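Local structure of SAM-dependent methyltransferase (Pyrococcus horikoshii, 1WZN) at residues M1-T6 against V203-N208; L8-D13 against L76-R81; P55-A60 against I90-G95; G164-V169 against V189-P194. The protein probably transfers a methyl group from S-adenosylmethionine to a substrate not yet identified, and is held here with the product S-adenosylhomocysteine. All blocks are in the same frame, centred on the assembly; numbering follows the deposited sequence.

Contact 1: M1-T6 against V203-N208. With SAH (S-adenosyl-L-homocysteine), chain F.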
# COMPACT_ATOMS: atom_id res chain seq x y z
N MET A 1 25.32 8.13 16.38
CA MET A 1 24.93 6.75 16.80
C MET A 1 24.91 6.62 18.32
O MET A 1 25.50 7.44 19.02
CB MET A 1 25.91 5.72 16.21
CG MET A 1 27.31 5.79 16.82
SD MET A 1 28.43 4.50 16.21
CE MET A 1 29.45 5.48 15.07
N TYR A 2 24.24 5.58 18.81
CA TYR A 2 24.13 5.30 20.23
C TYR A 2 23.33 6.33 21.04
O TYR A 2 23.35 6.28 22.27
CB TYR A 2 25.52 5.16 20.87
CG TYR A 2 26.43 4.16 20.19
CD1 TYR A 2 25.96 2.89 19.83
CD2 TYR A 2 27.76 4.47 19.94
CE1 TYR A 2 26.82 1.95 19.24
CE2 TYR A 2 28.63 3.54 19.36
CZ TYR A 2 28.15 2.29 19.02
OH TYR A 2 29.01 1.36 18.47
N GLU A 3 22.62 7.23 20.37
CA GLU A 3 21.81 8.24 21.07
C GLU A 3 20.85 7.58 22.05
O GLU A 3 20.53 8.14 23.10
CB GLU A 3 20.98 9.07 20.09
CG GLU A 3 21.76 9.92 19.12
CD GLU A 3 22.51 9.11 18.07
OE1 GLU A 3 22.07 7.98 17.73
OE2 GLU A 3 23.53 9.63 17.58
N LEU A 4 20.36 6.40 21.68
CA LEU A 4 19.41 5.66 22.51
C LEU A 4 20.01 5.15 23.82
O LEU A 4 19.30 4.96 24.80
CB LEU A 4 18.85 4.49 21.71
CG LEU A 4 17.76 3.61 22.33
CD1 LEU A 4 16.51 4.45 22.57
CD2 LEU A 4 17.45 2.46 21.38
N TYR A 5 21.33 4.96 23.82
CA TYR A 5 22.03 4.42 24.98
C TYR A 5 22.77 5.44 25.83
O TYR A 5 23.38 5.09 26.85
CB TYR A 5 23.00 3.34 24.51
CG TYR A 5 22.33 2.42 23.52
CD1 TYR A 5 21.10 1.84 23.82
CD2 TYR A 5 22.91 2.14 22.28
CE1 TYR A 5 20.45 1.02 22.91
CE2 TYR A 5 22.26 1.31 21.37
CZ TYR A 5 21.03 0.76 21.69
OH TYR A 5 20.36 -0.04 20.80
N THR A 6 22.72 6.69 25.41
CA THR A 6 23.37 7.76 26.16
C THR A 6 22.35 8.80 26.61
O THR A 6 21.88 8.81 27.74
CB THR A 6 24.45 8.39 25.27
OG1 THR A 6 23.89 8.75 24.01
CG2 THR A 6 25.59 7.39 25.04
N VAL A 203 17.66 9.13 17.08
CA VAL A 203 18.49 7.94 17.10
C VAL A 203 18.77 7.68 15.63
O VAL A 203 17.88 7.78 14.80
CB VAL A 203 17.74 6.71 17.68
CG1 VAL A 203 18.62 5.47 17.57
CG2 VAL A 203 17.35 6.96 19.12
N ASP A 204 20.02 7.37 15.31
CA ASP A 204 20.40 7.09 13.93
C ASP A 204 21.60 6.15 13.96
O ASP A 204 22.75 6.58 14.02
CB ASP A 204 20.75 8.40 13.22
CG ASP A 204 21.11 8.20 11.76
OD1 ASP A 204 20.54 7.28 11.13
OD2 ASP A 204 21.94 8.96 11.24
N ASP A 205 21.32 4.85 13.92
CA ASP A 205 22.36 3.84 13.97
C ASP A 205 22.44 3.01 12.70
O ASP A 205 21.43 2.69 12.09
CB ASP A 205 22.13 2.88 15.13
CG ASP A 205 22.12 3.57 16.47
OD1 ASP A 205 22.95 4.48 16.68
OD2 ASP A 205 21.30 3.18 17.32
N GLU A 206 23.66 2.65 12.32
CA GLU A 206 23.87 1.82 11.15
C GLU A 206 23.85 0.37 11.63
O GLU A 206 24.64 -0.01 12.50
CB GLU A 206 25.23 2.12 10.51
CG GLU A 206 25.50 1.26 9.28
CD GLU A 206 26.86 1.51 8.67
OE1 GLU A 206 27.87 1.13 9.30
OE2 GLU A 206 26.92 2.08 7.56
N LEU A 207 22.95 -0.42 11.07
CA LEU A 207 22.84 -1.82 11.47
C LEU A 207 23.15 -2.75 10.31
O LEU A 207 23.10 -2.34 9.15
CB LEU A 207 21.44 -2.10 12.02
CG LEU A 207 21.06 -1.26 13.24
CD1 LEU A 207 19.63 -1.57 13.65
CD2 LEU A 207 22.02 -1.55 14.39
N ASN A 208 23.45 -4.00 10.63
CA ASN A 208 23.79 -5.00 9.64
C ASN A 208 22.71 -6.07 9.55
O ASN A 208 22.20 -6.53 10.57
CB ASN A 208 25.13 -5.64 10.02
CG ASN A 208 26.26 -4.63 10.02
OD1 ASN A 208 26.86 -4.36 8.98
ND2 ASN A 208 26.53 -4.05 11.18
N SAH F . 20.68 -6.62 26.17
CA SAH F . 19.82 -5.41 26.52
CB SAH F . 20.03 -4.17 25.69
CG SAH F . 19.78 -4.17 24.19
SD SAH F . 20.26 -2.49 23.60
C SAH F . 18.30 -5.91 26.44
O SAH F . 18.06 -7.10 26.13
OXT SAH F . 17.41 -5.03 26.72
C5' SAH F . 21.80 -2.73 22.79
C4' SAH F . 23.03 -2.52 23.79
O4' SAH F . 24.17 -2.72 22.95
C3' SAH F . 23.21 -1.12 24.34
O3' SAH F . 23.12 -1.12 25.76
C2' SAH F . 24.63 -0.69 23.76
O2' SAH F . 25.32 0.19 24.64
C1' SAH F . 25.30 -2.04 23.56
N9 SAH F . 26.34 -2.09 22.71
C8 SAH F . 26.48 -1.79 21.36
N7 SAH F . 27.65 -1.98 20.86
C5 SAH F . 28.42 -2.46 21.96
C6 SAH F . 29.80 -2.85 22.05
N6 SAH F . 30.65 -2.82 21.02
N1 SAH F . 30.20 -3.27 23.31
C2 SAH F . 29.36 -3.31 24.38
N3 SAH F . 28.03 -2.94 24.33
C4 SAH F . 27.64 -2.53 23.10
O HOH W 1 21.28 4.28 19.54

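Contact 2: L8-D13 against L76-R81. With SAH (S-adenosyl-L-homocysteine), chain F; SO4 (sulfate ion), chain D.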
# COMPACT_ATOMS: atom_id res chain seq x y z
N LEU A 8 19.29 9.07 25.77
CA LEU A 8 17.95 8.51 26.01
C LEU A 8 17.99 7.32 26.97
O LEU A 8 17.01 6.63 27.21
CB LEU A 8 17.34 8.06 24.67
CG LEU A 8 16.88 9.22 23.79
CD1 LEU A 8 16.51 8.77 22.38
CD2 LEU A 8 15.65 9.95 24.34
N ALA A 9 19.14 7.04 27.58
CA ALA A 9 19.25 5.88 28.47
C ALA A 9 18.16 5.80 29.55
O ALA A 9 17.58 4.74 29.76
CB ALA A 9 20.64 5.85 29.12
N GLU A 10 17.90 6.90 30.24
CA GLU A 10 16.88 6.90 31.29
C GLU A 10 15.46 6.65 30.76
O GLU A 10 14.54 6.43 31.55
CB GLU A 10 16.91 8.22 32.07
CG GLU A 10 18.17 8.49 32.89
CD GLU A 10 18.43 7.45 33.97
OE1 GLU A 10 17.47 6.78 34.41
OE2 GLU A 10 19.59 7.30 34.38
N TYR A 11 15.29 6.67 29.44
CA TYR A 11 13.98 6.44 28.84
C TYR A 11 13.91 5.07 28.15
O TYR A 11 12.86 4.67 27.67
CB TYR A 11 13.67 7.52 27.80
CG TYR A 11 13.55 8.91 28.38
CD1 TYR A 11 12.39 9.32 29.04
CD2 TYR A 11 14.61 9.81 28.30
CE1 TYR A 11 12.30 10.59 29.62
CE2 TYR A 11 14.53 11.08 28.86
CZ TYR A 11 13.37 11.46 29.52
OH TYR A 11 13.30 12.72 30.08
N TYR A 12 15.04 4.36 28.12
CA TYR A 12 15.08 3.05 27.47
C TYR A 12 14.01 2.07 27.97
O TYR A 12 13.31 1.44 27.18
CB TYR A 12 16.47 2.42 27.65
CG TYR A 12 16.67 1.17 26.81
CD1 TYR A 12 17.08 1.26 25.47
CD2 TYR A 12 16.43 -0.09 27.33
CE1 TYR A 12 17.24 0.12 24.69
CE2 TYR A 12 16.58 -1.24 26.56
CZ TYR A 12 16.98 -1.12 25.24
OH TYR A 12 17.11 -2.25 24.47
N ASP A 13 13.89 1.93 29.29
CA ASP A 13 12.91 1.00 29.85
C ASP A 13 11.47 1.44 29.55
O ASP A 13 10.57 0.61 29.47
CB ASP A 13 13.12 0.84 31.36
CG ASP A 13 14.36 0.03 31.70
OD1 ASP A 13 15.06 -0.40 30.76
OD2 ASP A 13 14.65 -0.17 32.90
N LEU A 76 24.42 1.26 32.06
CA LEU A 76 24.80 0.53 33.27
C LEU A 76 24.27 1.24 34.52
O LEU A 76 23.93 0.59 35.52
CB LEU A 76 26.32 0.39 33.36
CG LEU A 76 27.03 -0.38 32.24
CD1 LEU A 76 28.53 -0.36 32.46
CD2 LEU A 76 26.52 -1.81 32.21
N ARG A 77 24.21 2.56 34.47
CA ARG A 77 23.72 3.33 35.61
C ARG A 77 22.31 2.87 35.97
O ARG A 77 21.99 2.69 37.14
CB ARG A 77 23.72 4.83 35.28
CG ARG A 77 23.25 5.70 36.43
CD ARG A 77 23.33 7.18 36.08
NE ARG A 77 22.88 8.00 37.20
CZ ARG A 77 22.89 9.34 37.20
NH1 ARG A 77 23.32 10.00 36.13
NH2 ARG A 77 22.46 10.00 38.27
N VAL A 78 21.49 2.68 34.94
CA VAL A 78 20.11 2.22 35.12
C VAL A 78 20.09 0.79 35.63
O VAL A 78 19.34 0.45 36.54
CB VAL A 78 19.32 2.28 33.78
CG1 VAL A 78 17.89 1.78 33.98
CG2 VAL A 78 19.32 3.71 33.24
N ALA A 79 20.91 -0.07 35.03
CA ALA A 79 20.97 -1.47 35.44
C ALA A 79 21.34 -1.60 36.93
O ALA A 79 20.70 -2.35 37.67
CB ALA A 79 21.97 -2.23 34.58
N ARG A 80 22.36 -0.87 37.35
CA ARG A 80 22.80 -0.95 38.75
C ARG A 80 21.73 -0.44 39.71
O ARG A 80 21.56 -0.99 40.80
CB ARG A 80 24.09 -0.15 38.96
CG ARG A 80 25.30 -0.71 38.22
CD ARG A 80 26.58 -0.07 38.73
NE ARG A 80 27.76 -0.50 37.99
CZ ARG A 80 28.33 0.19 37.01
NH1 ARG A 80 27.83 1.36 36.64
NH2 ARG A 80 29.42 -0.28 36.41
N ARG A 81 21.02 0.60 39.30
CA ARG A 81 19.96 1.17 40.13
C ARG A 81 18.87 0.13 40.37
O ARG A 81 18.43 -0.07 41.51
CB ARG A 81 19.36 2.40 39.44
CG ARG A 81 18.25 3.10 40.22
CD ARG A 81 17.59 4.18 39.38
NE ARG A 81 18.56 5.13 38.85
CZ ARG A 81 18.62 5.50 37.57
NH1 ARG A 81 17.75 5.01 36.70
NH2 ARG A 81 19.54 6.36 37.17
N SAH F . 20.68 -6.62 26.17
CA SAH F . 19.82 -5.41 26.52
CB SAH F . 20.03 -4.17 25.69
CG SAH F . 19.78 -4.17 24.19
SD SAH F . 20.26 -2.49 23.60
C SAH F . 18.30 -5.91 26.44
O SAH F . 18.06 -7.10 26.13
OXT SAH F . 17.41 -5.03 26.72
C5' SAH F . 21.80 -2.73 22.79
C4' SAH F . 23.03 -2.52 23.79
O4' SAH F . 24.17 -2.72 22.95
C3' SAH F . 23.21 -1.12 24.34
O3' SAH F . 23.12 -1.12 25.76
C2' SAH F . 24.63 -0.69 23.76
O2' SAH F . 25.32 0.19 24.64
C1' SAH F . 25.30 -2.04 23.56
N9 SAH F . 26.34 -2.09 22.71
C8 SAH F . 26.48 -1.79 21.36
N7 SAH F . 27.65 -1.98 20.86
C5 SAH F . 28.42 -2.46 21.96
C6 SAH F . 29.80 -2.85 22.05
N6 SAH F . 30.65 -2.82 21.02
N1 SAH F . 30.20 -3.27 23.31
C2 SAH F . 29.36 -3.31 24.38
N3 SAH F . 28.03 -2.94 24.33
C4 SAH F . 27.64 -2.53 23.10
S SO4 D . 21.47 6.61 40.48
O1 SO4 D . 22.74 6.09 39.93
O2 SO4 D . 20.58 5.49 40.83
O3 SO4 D . 20.81 7.47 39.48
O4 SO4 D . 21.76 7.40 41.70

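Contact 3: P55-A60 against I90-G95. With SAH (S-adenosyl-L-homocysteine), chain F.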
# COMPACT_ATOMS: atom_id res chain seq x y z
N PRO A 55 17.05 -8.49 30.76
CA PRO A 55 17.11 -9.94 30.98
C PRO A 55 18.16 -10.31 32.04
O PRO A 55 18.08 -11.37 32.66
CB PRO A 55 17.44 -10.49 29.59
CG PRO A 55 18.26 -9.38 28.98
CD PRO A 55 17.51 -8.13 29.40
N THR A 56 19.15 -9.44 32.23
CA THR A 56 20.23 -9.65 33.20
C THR A 56 19.66 -9.84 34.61
O THR A 56 20.01 -10.79 35.31
CB THR A 56 21.18 -8.43 33.23
OG1 THR A 56 21.42 -7.97 31.89
CG2 THR A 56 22.51 -8.80 33.86
N LEU A 57 18.79 -8.93 35.02
CA LEU A 57 18.18 -9.00 36.34
C LEU A 57 17.24 -10.20 36.47
O LEU A 57 17.16 -10.83 37.53
CB LEU A 57 17.43 -7.70 36.66
CG LEU A 57 18.28 -6.59 37.29
CD1 LEU A 57 19.33 -6.09 36.31
CD2 LEU A 57 17.38 -5.44 37.72
N GLU A 58 16.54 -10.53 35.39
CA GLU A 58 15.63 -11.68 35.42
C GLU A 58 16.44 -12.96 35.67
O GLU A 58 16.04 -13.82 36.46
CB GLU A 58 14.85 -11.77 34.10
CG GLU A 58 13.85 -12.92 34.01
CD GLU A 58 12.84 -12.95 35.15
OE1 GLU A 58 12.44 -11.87 35.63
OE2 GLU A 58 12.43 -14.07 35.54
N LEU A 59 17.58 -13.08 35.00
CA LEU A 59 18.45 -14.24 35.19
C LEU A 59 18.99 -14.25 36.63
O LEU A 59 19.04 -15.30 37.27
CB LEU A 59 19.63 -14.20 34.20
CG LEU A 59 19.31 -14.68 32.77
CD1 LEU A 59 20.35 -14.19 31.77
CD2 LEU A 59 19.27 -16.21 32.79
N ALA A 60 19.39 -13.09 37.13
CA ALA A 60 19.91 -12.99 38.49
C ALA A 60 18.85 -13.41 39.50
O ALA A 60 19.13 -14.13 40.46
CB ALA A 60 20.37 -11.57 38.79
N ILE A 90 24.75 -8.36 41.00
CA ILE A 90 25.25 -8.55 39.64
C ILE A 90 26.47 -7.67 39.45
O ILE A 90 26.51 -6.54 39.92
CB ILE A 90 24.19 -8.11 38.58
CG1 ILE A 90 22.93 -8.96 38.72
CG2 ILE A 90 24.78 -8.22 37.17
CD1 ILE A 90 21.73 -8.45 37.92
N GLU A 91 27.48 -8.21 38.78
CA GLU A 91 28.68 -7.44 38.52
C GLU A 91 28.51 -6.77 37.15
O GLU A 91 28.52 -7.45 36.12
CB GLU A 91 29.92 -8.36 38.51
CG GLU A 91 31.19 -7.68 38.01
CD GLU A 91 32.42 -8.57 38.13
OE1 GLU A 91 32.29 -9.80 38.00
OE2 GLU A 91 33.52 -8.01 38.34
N PHE A 92 28.33 -5.46 37.15
CA PHE A 92 28.18 -4.71 35.90
C PHE A 92 29.52 -4.06 35.55
O PHE A 92 30.13 -3.39 36.38
CB PHE A 92 27.08 -3.66 36.05
CG PHE A 92 25.68 -4.23 35.97
CD1 PHE A 92 25.20 -4.75 34.77
CD2 PHE A 92 24.87 -4.26 37.10
CE1 PHE A 92 23.91 -5.30 34.70
CE2 PHE A 92 23.59 -4.81 37.03
CZ PHE A 92 23.10 -5.33 35.83
N LEU A 93 29.95 -4.26 34.31
CA LEU A 93 31.22 -3.73 33.82
C LEU A 93 31.06 -2.92 32.54
O LEU A 93 30.22 -3.26 31.70
CB LEU A 93 32.18 -4.89 33.51
CG LEU A 93 32.39 -5.96 34.58
CD1 LEU A 93 33.11 -7.16 33.97
CD2 LEU A 93 33.19 -5.37 35.72
N GLN A 94 31.87 -1.89 32.39
CA GLN A 94 31.83 -1.07 31.19
C GLN A 94 32.95 -1.57 30.29
O GLN A 94 34.04 -1.89 30.76
CB GLN A 94 32.06 0.41 31.51
CG GLN A 94 31.94 1.36 30.30
CD GLN A 94 33.13 1.28 29.35
OE1 GLN A 94 34.28 1.20 29.79
NE2 GLN A 94 32.86 1.31 28.04
N GLY A 95 32.67 -1.64 28.99
CA GLY A 95 33.68 -2.10 28.05
C GLY A 95 33.06 -2.51 26.74
O GLY A 95 31.84 -2.65 26.62
N SAH F . 20.68 -6.62 26.17
CA SAH F . 19.82 -5.41 26.52
CB SAH F . 20.03 -4.17 25.69
CG SAH F . 19.78 -4.17 24.19
SD SAH F . 20.26 -2.49 23.60
C SAH F . 18.30 -5.91 26.44
O SAH F . 18.06 -7.10 26.13
OXT SAH F . 17.41 -5.03 26.72
C5' SAH F . 21.80 -2.73 22.79
C4' SAH F . 23.03 -2.52 23.79
O4' SAH F . 24.17 -2.72 22.95
C3' SAH F . 23.21 -1.12 24.34
O3' SAH F . 23.12 -1.12 25.76
C2' SAH F . 24.63 -0.69 23.76
O2' SAH F . 25.32 0.19 24.64
C1' SAH F . 25.30 -2.04 23.56
N9 SAH F . 26.34 -2.09 22.71
C8 SAH F . 26.48 -1.79 21.36
N7 SAH F . 27.65 -1.98 20.86
C5 SAH F . 28.42 -2.46 21.96
C6 SAH F . 29.80 -2.85 22.05
N6 SAH F . 30.65 -2.82 21.02
N1 SAH F . 30.20 -3.27 23.31
C2 SAH F . 29.36 -3.31 24.38
N3 SAH F . 28.03 -2.94 24.33
C4 SAH F . 27.64 -2.53 23.10

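Contact 4: G164-V169 against V189-P194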
# COMPACT_ATOMS: atom_id res chain seq x y z
N GLY A 164 6.51 8.85 34.05
CA GLY A 164 6.13 9.86 35.01
C GLY A 164 5.19 10.85 34.35
O GLY A 164 4.18 10.45 33.77
N GLU A 165 5.52 12.13 34.42
CA GLU A 165 4.69 13.17 33.83
C GLU A 165 5.06 13.46 32.37
O GLU A 165 4.41 14.27 31.70
CB GLU A 165 4.81 14.47 34.63
CG GLU A 165 4.38 14.34 36.08
CD GLU A 165 4.42 15.67 36.80
OE1 GLU A 165 3.69 16.59 36.38
OE2 GLU A 165 5.18 15.79 37.79
N GLU A 166 6.11 12.80 31.89
CA GLU A 166 6.56 13.02 30.52
C GLU A 166 5.97 12.01 29.54
O GLU A 166 5.94 10.81 29.80
CB GLU A 166 8.08 12.99 30.46
CG GLU A 166 8.75 14.05 31.33
CD GLU A 166 10.24 14.19 31.07
OE1 GLU A 166 10.93 13.16 31.04
OE2 GLU A 166 10.71 15.34 30.91
N LYS A 167 5.51 12.52 28.40
CA LYS A 167 4.94 11.65 27.39
C LYS A 167 5.92 11.57 26.23
O LYS A 167 6.49 12.58 25.80
CB LYS A 167 3.58 12.19 26.94
CG LYS A 167 2.56 12.12 28.07
CD LYS A 167 1.23 12.73 27.70
CE LYS A 167 0.30 12.72 28.92
NZ LYS A 167 -0.98 13.44 28.66
N LEU A 168 6.13 10.36 25.74
CA LEU A 168 7.06 10.18 24.63
C LEU A 168 6.32 9.81 23.36
O LEU A 168 5.52 8.88 23.35
CB LEU A 168 8.07 9.08 24.96
CG LEU A 168 9.27 9.44 25.84
CD1 LEU A 168 8.82 9.93 27.21
CD2 LEU A 168 10.17 8.21 25.98
N VAL A 169 6.56 10.57 22.29
CA VAL A 169 5.97 10.26 21.00
C VAL A 169 7.16 9.84 20.17
O VAL A 169 8.12 10.61 19.99
CB VAL A 169 5.28 11.48 20.36
CG1 VAL A 169 4.83 11.13 18.94
CG2 VAL A 169 4.08 11.88 21.20
N VAL A 189 12.59 10.73 18.96
CA VAL A 189 11.89 10.63 20.23
C VAL A 189 11.59 12.04 20.73
O VAL A 189 12.50 12.84 20.96
CB VAL A 189 12.73 9.88 21.29
CG1 VAL A 189 11.99 9.84 22.62
CG2 VAL A 189 13.03 8.47 20.80
N GLN A 190 10.31 12.36 20.85
CA GLN A 190 9.91 13.67 21.33
C GLN A 190 9.40 13.48 22.75
O GLN A 190 8.54 12.63 23.00
CB GLN A 190 8.82 14.26 20.43
CG GLN A 190 9.33 14.59 19.03
CD GLN A 190 8.22 14.98 18.08
OE1 GLN A 190 7.51 14.13 17.54
NE2 GLN A 190 8.05 16.28 17.87
N ILE A 191 9.95 14.25 23.69
CA ILE A 191 9.58 14.16 25.10
C ILE A 191 8.75 15.39 25.46
O ILE A 191 9.27 16.50 25.51
CB ILE A 191 10.84 14.09 25.98
CG1 ILE A 191 11.71 12.92 25.51
CG2 ILE A 191 10.47 13.89 27.45
CD1 ILE A 191 13.01 12.77 26.27
N LEU A 192 7.46 15.16 25.71
CA LEU A 192 6.53 16.23 26.03
C LEU A 192 6.24 16.41 27.51
O LEU A 192 5.86 15.47 28.19
CB LEU A 192 5.19 15.98 25.32
CG LEU A 192 5.07 16.26 23.82
CD1 LEU A 192 6.17 15.54 23.06
CD2 LEU A 192 3.68 15.81 23.34
N ARG A 193 6.41 17.64 27.98
CA ARG A 193 6.12 17.98 29.37
C ARG A 193 4.67 18.47 29.42
O ARG A 193 4.11 18.87 28.40
CB ARG A 193 7.08 19.06 29.88
CG ARG A 193 8.53 18.60 29.93
CD ARG A 193 9.38 19.48 30.82
NE ARG A 193 8.90 19.47 32.20
CZ ARG A 193 8.92 18.40 32.99
NH1 ARG A 193 9.41 17.25 32.55
NH2 ARG A 193 8.46 18.49 34.23
N PRO A 194 4.04 18.44 30.61
CA PRO A 194 2.66 18.87 30.81
C PRO A 194 2.30 20.23 30.22
O PRO A 194 1.21 20.40 29.66
CB PRO A 194 2.52 18.85 32.33
CG PRO A 194 3.38 17.69 32.72
CD PRO A 194 4.62 17.93 31.87
O HOH W 2 3.45 15.39 29.51

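Contact 1: M1-T6 against V203-N208
This is a polar contact that ties the N-terminal loop to an edge strand, 198-208, of the four-stranded antiparallel sheet within this chain. Two carboxylates do most of the work. D205 OD1 accepts the backbone N-H of Y2 at 2.7 Å through its syn lone pair, with an N-H...O angle of 157°. The other oxygen, D205 OD2, takes a 2.5 Å bond from a water, which also accepts the N-H of L4. The hydroxyl of Y118 is hydrogen-bonded to D205 OD2 as well. E3 answers from the loop. Its chain bends at chi2 (69°), so that OE2 turns back to the M1 amine while OE1 reaches the strand. M1 N donates to E3 OE2 at 2.6 Å. D204 N meets E3 OE1 at 3.2 Å from above the carboxylate plane. E3 OE1 and D205 OD1 are only 3.8 Å apart, two like charges that would probably repel; the M1 amine may offset this. L4 CB also packs on V203 CG2 at 3.9 Å.

The loop also brings Y5 to the cofactor pocket. SAH C3' sits 3.5 Å above the centre of one face of the Y5 ring, and L4 CB packs toward the rim of the opposite face. An alanine in place of Y5 would remove the ring and its hydroxyl, so the ribose would probably be less well held and Y118 would be likely to lose a partner. The D204 carboxylate turns elsewhere, to salt bridges with K186 and R184. L4 and Y5 pack on helix 12-15, Y5 also touches M75 of helix 73-85, and strand 198-208 pairs with strand 182-192.

Contact 2: L8-D13 against L76-R81
SO4 O3 is the best-held polar atom, gripped by four N-H bonds from two arginines. R77 NE reaches it at 3.1 Å and R81 NH2 reaches it at 2.9 Å. R77 NH2 adds a third bond, and R81 NE a weak fourth. The sulfate probably comes from the crystallisation liquor. R81 NE also binds SO4 O2 at 2.9 Å.

R81 grips E10 as well, end-on through NH1 and NH2, with one bond to each oxygen. R81 NH2 to E10 OE2 is 2.9 Å and nearly straight, with an N-H...O angle of 176°. OE2 lies in the guanidinium plane, but is itself met from above the carboxylate plane. R81 NH1 reaches the syn lone pair of E10 OE1 at 2.9 Å along a more bent path. The two planes are 41° apart, so the salt bridge is twisted. E10 bends at chi2 to reach it, and R81 bends at chi3 (-54°). An alanine in place of R81 would lack the guanidinium, and E10 would probably be held less firmly and the sulfate bound less well.

In the Rossmann-like methyltransferase fold, helix 73-85 follows the second strand of the sheet, and segment 8-13 packs against it here. V78 packs beside the bridge. Its CG2 lies 3.8 Å from E10 OE1, while CG1 meets D13 OD2 tip to tip. D13 is fixed from outside, by T52 at OD1 and K82 at OD2. Y12 turns to the cofactor, and its OH comes within 3.3 Å of SAH SD.

Contact 3: P55-A60 against I90-G95
I90 CD1 is wedged against helix 54-61, 3.5 Å from A60 CB and 3.7 Å from L57 CD1. The side chains of L57 and I90 cross at about a right angle. I90 points its CG1 branch at the helix, with CG1 beside the backbone N (chi1 -62°). Its CG2 branch lies 3.5 Å above one face of F92, toward the rim, and also nears T56 CG2. The F92 ring presents its far end to the helix. L57 CD1 sits at the ring edge, in its plane, 3.9 Å from F92 CZ. T56 CG2 meets the ring tip to tip, 3.9 Å from F92 CE1. The side chains meet through carbon atoms alone.

T56 is oriented by its other branch: OG1 is hydrogen-bonded to D47. The two ends of the segments turn to the cofactor. P55 CD lies 3.5 Å from SAH O, and G95 O lies 3.4 Å from SAH C2 of the adenine. G95 has backbone angles that call for glycine.

Helix 54-61 thus packs at the border of the Rossmann-like sheet. Strand 91-94 is one of the two outermost strands of that sheet within this chain and pairs in parallel with strand 65-70. Helix 23-36 packs on P55, E58 and L59, and helix 73-85 reaches F92 through A79.

Contact 4: G164-V169 against V189-P194
Strands 166-169 and 189-192 run antiparallel at 156°, their axes 4.6 Å apart at closest approach, as the two arms of a beta hairpin. K167 with L192 and V169 with Q190 are hydrogen-bonded pairs, and L168 with I191 between them is a non-hydrogen-bonded pair. The four N-H...O bonds are nearly straight. The shortest is L192 N to K167 O at 2.8 Å. Beyond the last pair a water bridges E165 O and L192 O, giving a bond to each.

One face of the sheet carries L168 and I191. L168 CG lies 4.3 Å from I191 CG1, and L168 CD2 lies 4.2 Å from V189 CG1. E166 joins them: its carboxylate carbon CD rests 3.6 Å from I191 CG2. E166 OE2 forms a salt bridge with R193 NH1 at 2.8 Å. The N-H...O angle is only 121°, so its hydrogen bond is weak, and the two planes are 61° apart. R193 bends at chi3 to reach back to E166. The stronger partner of E166 is Y11, whose hydroxyl is hydrogen-bonded to OE1. At the open end of the hairpin, P194 CG lies 3.8 Å from E165 OE1.

K167, V169, Q190 and L192 line the other face. There V169 and L192 pack on L188 of a neighbouring subunit. Strand 157-163 flanks the hairpin along strand 166-177, and strand 198-208 flanks it along strand 182-192.

Contacts 1, 2 and 3 all touch SAH, while contact 4 lies farther off, with the V189 side chain about 13 Å from it. Contacts 1 and 2 join directly: Y5 CE1 packs on Y12 CE1 at 3.8 Å, so two tyrosines of the N-terminal segment line the pocket together. Contacts 2 and 3 have centres about 12 Å apart. They meet where L76 CD1 packs on Q94 CA at 3.6 Å. Contact 4 touches contact 2 where Y11 CE2 lies 3.4 Å from I191 CD1. Contacts 1 and 4 share the antiparallel sheet without touching. Contacts 3 and 4 are farthest apart, about 28 Å between centres.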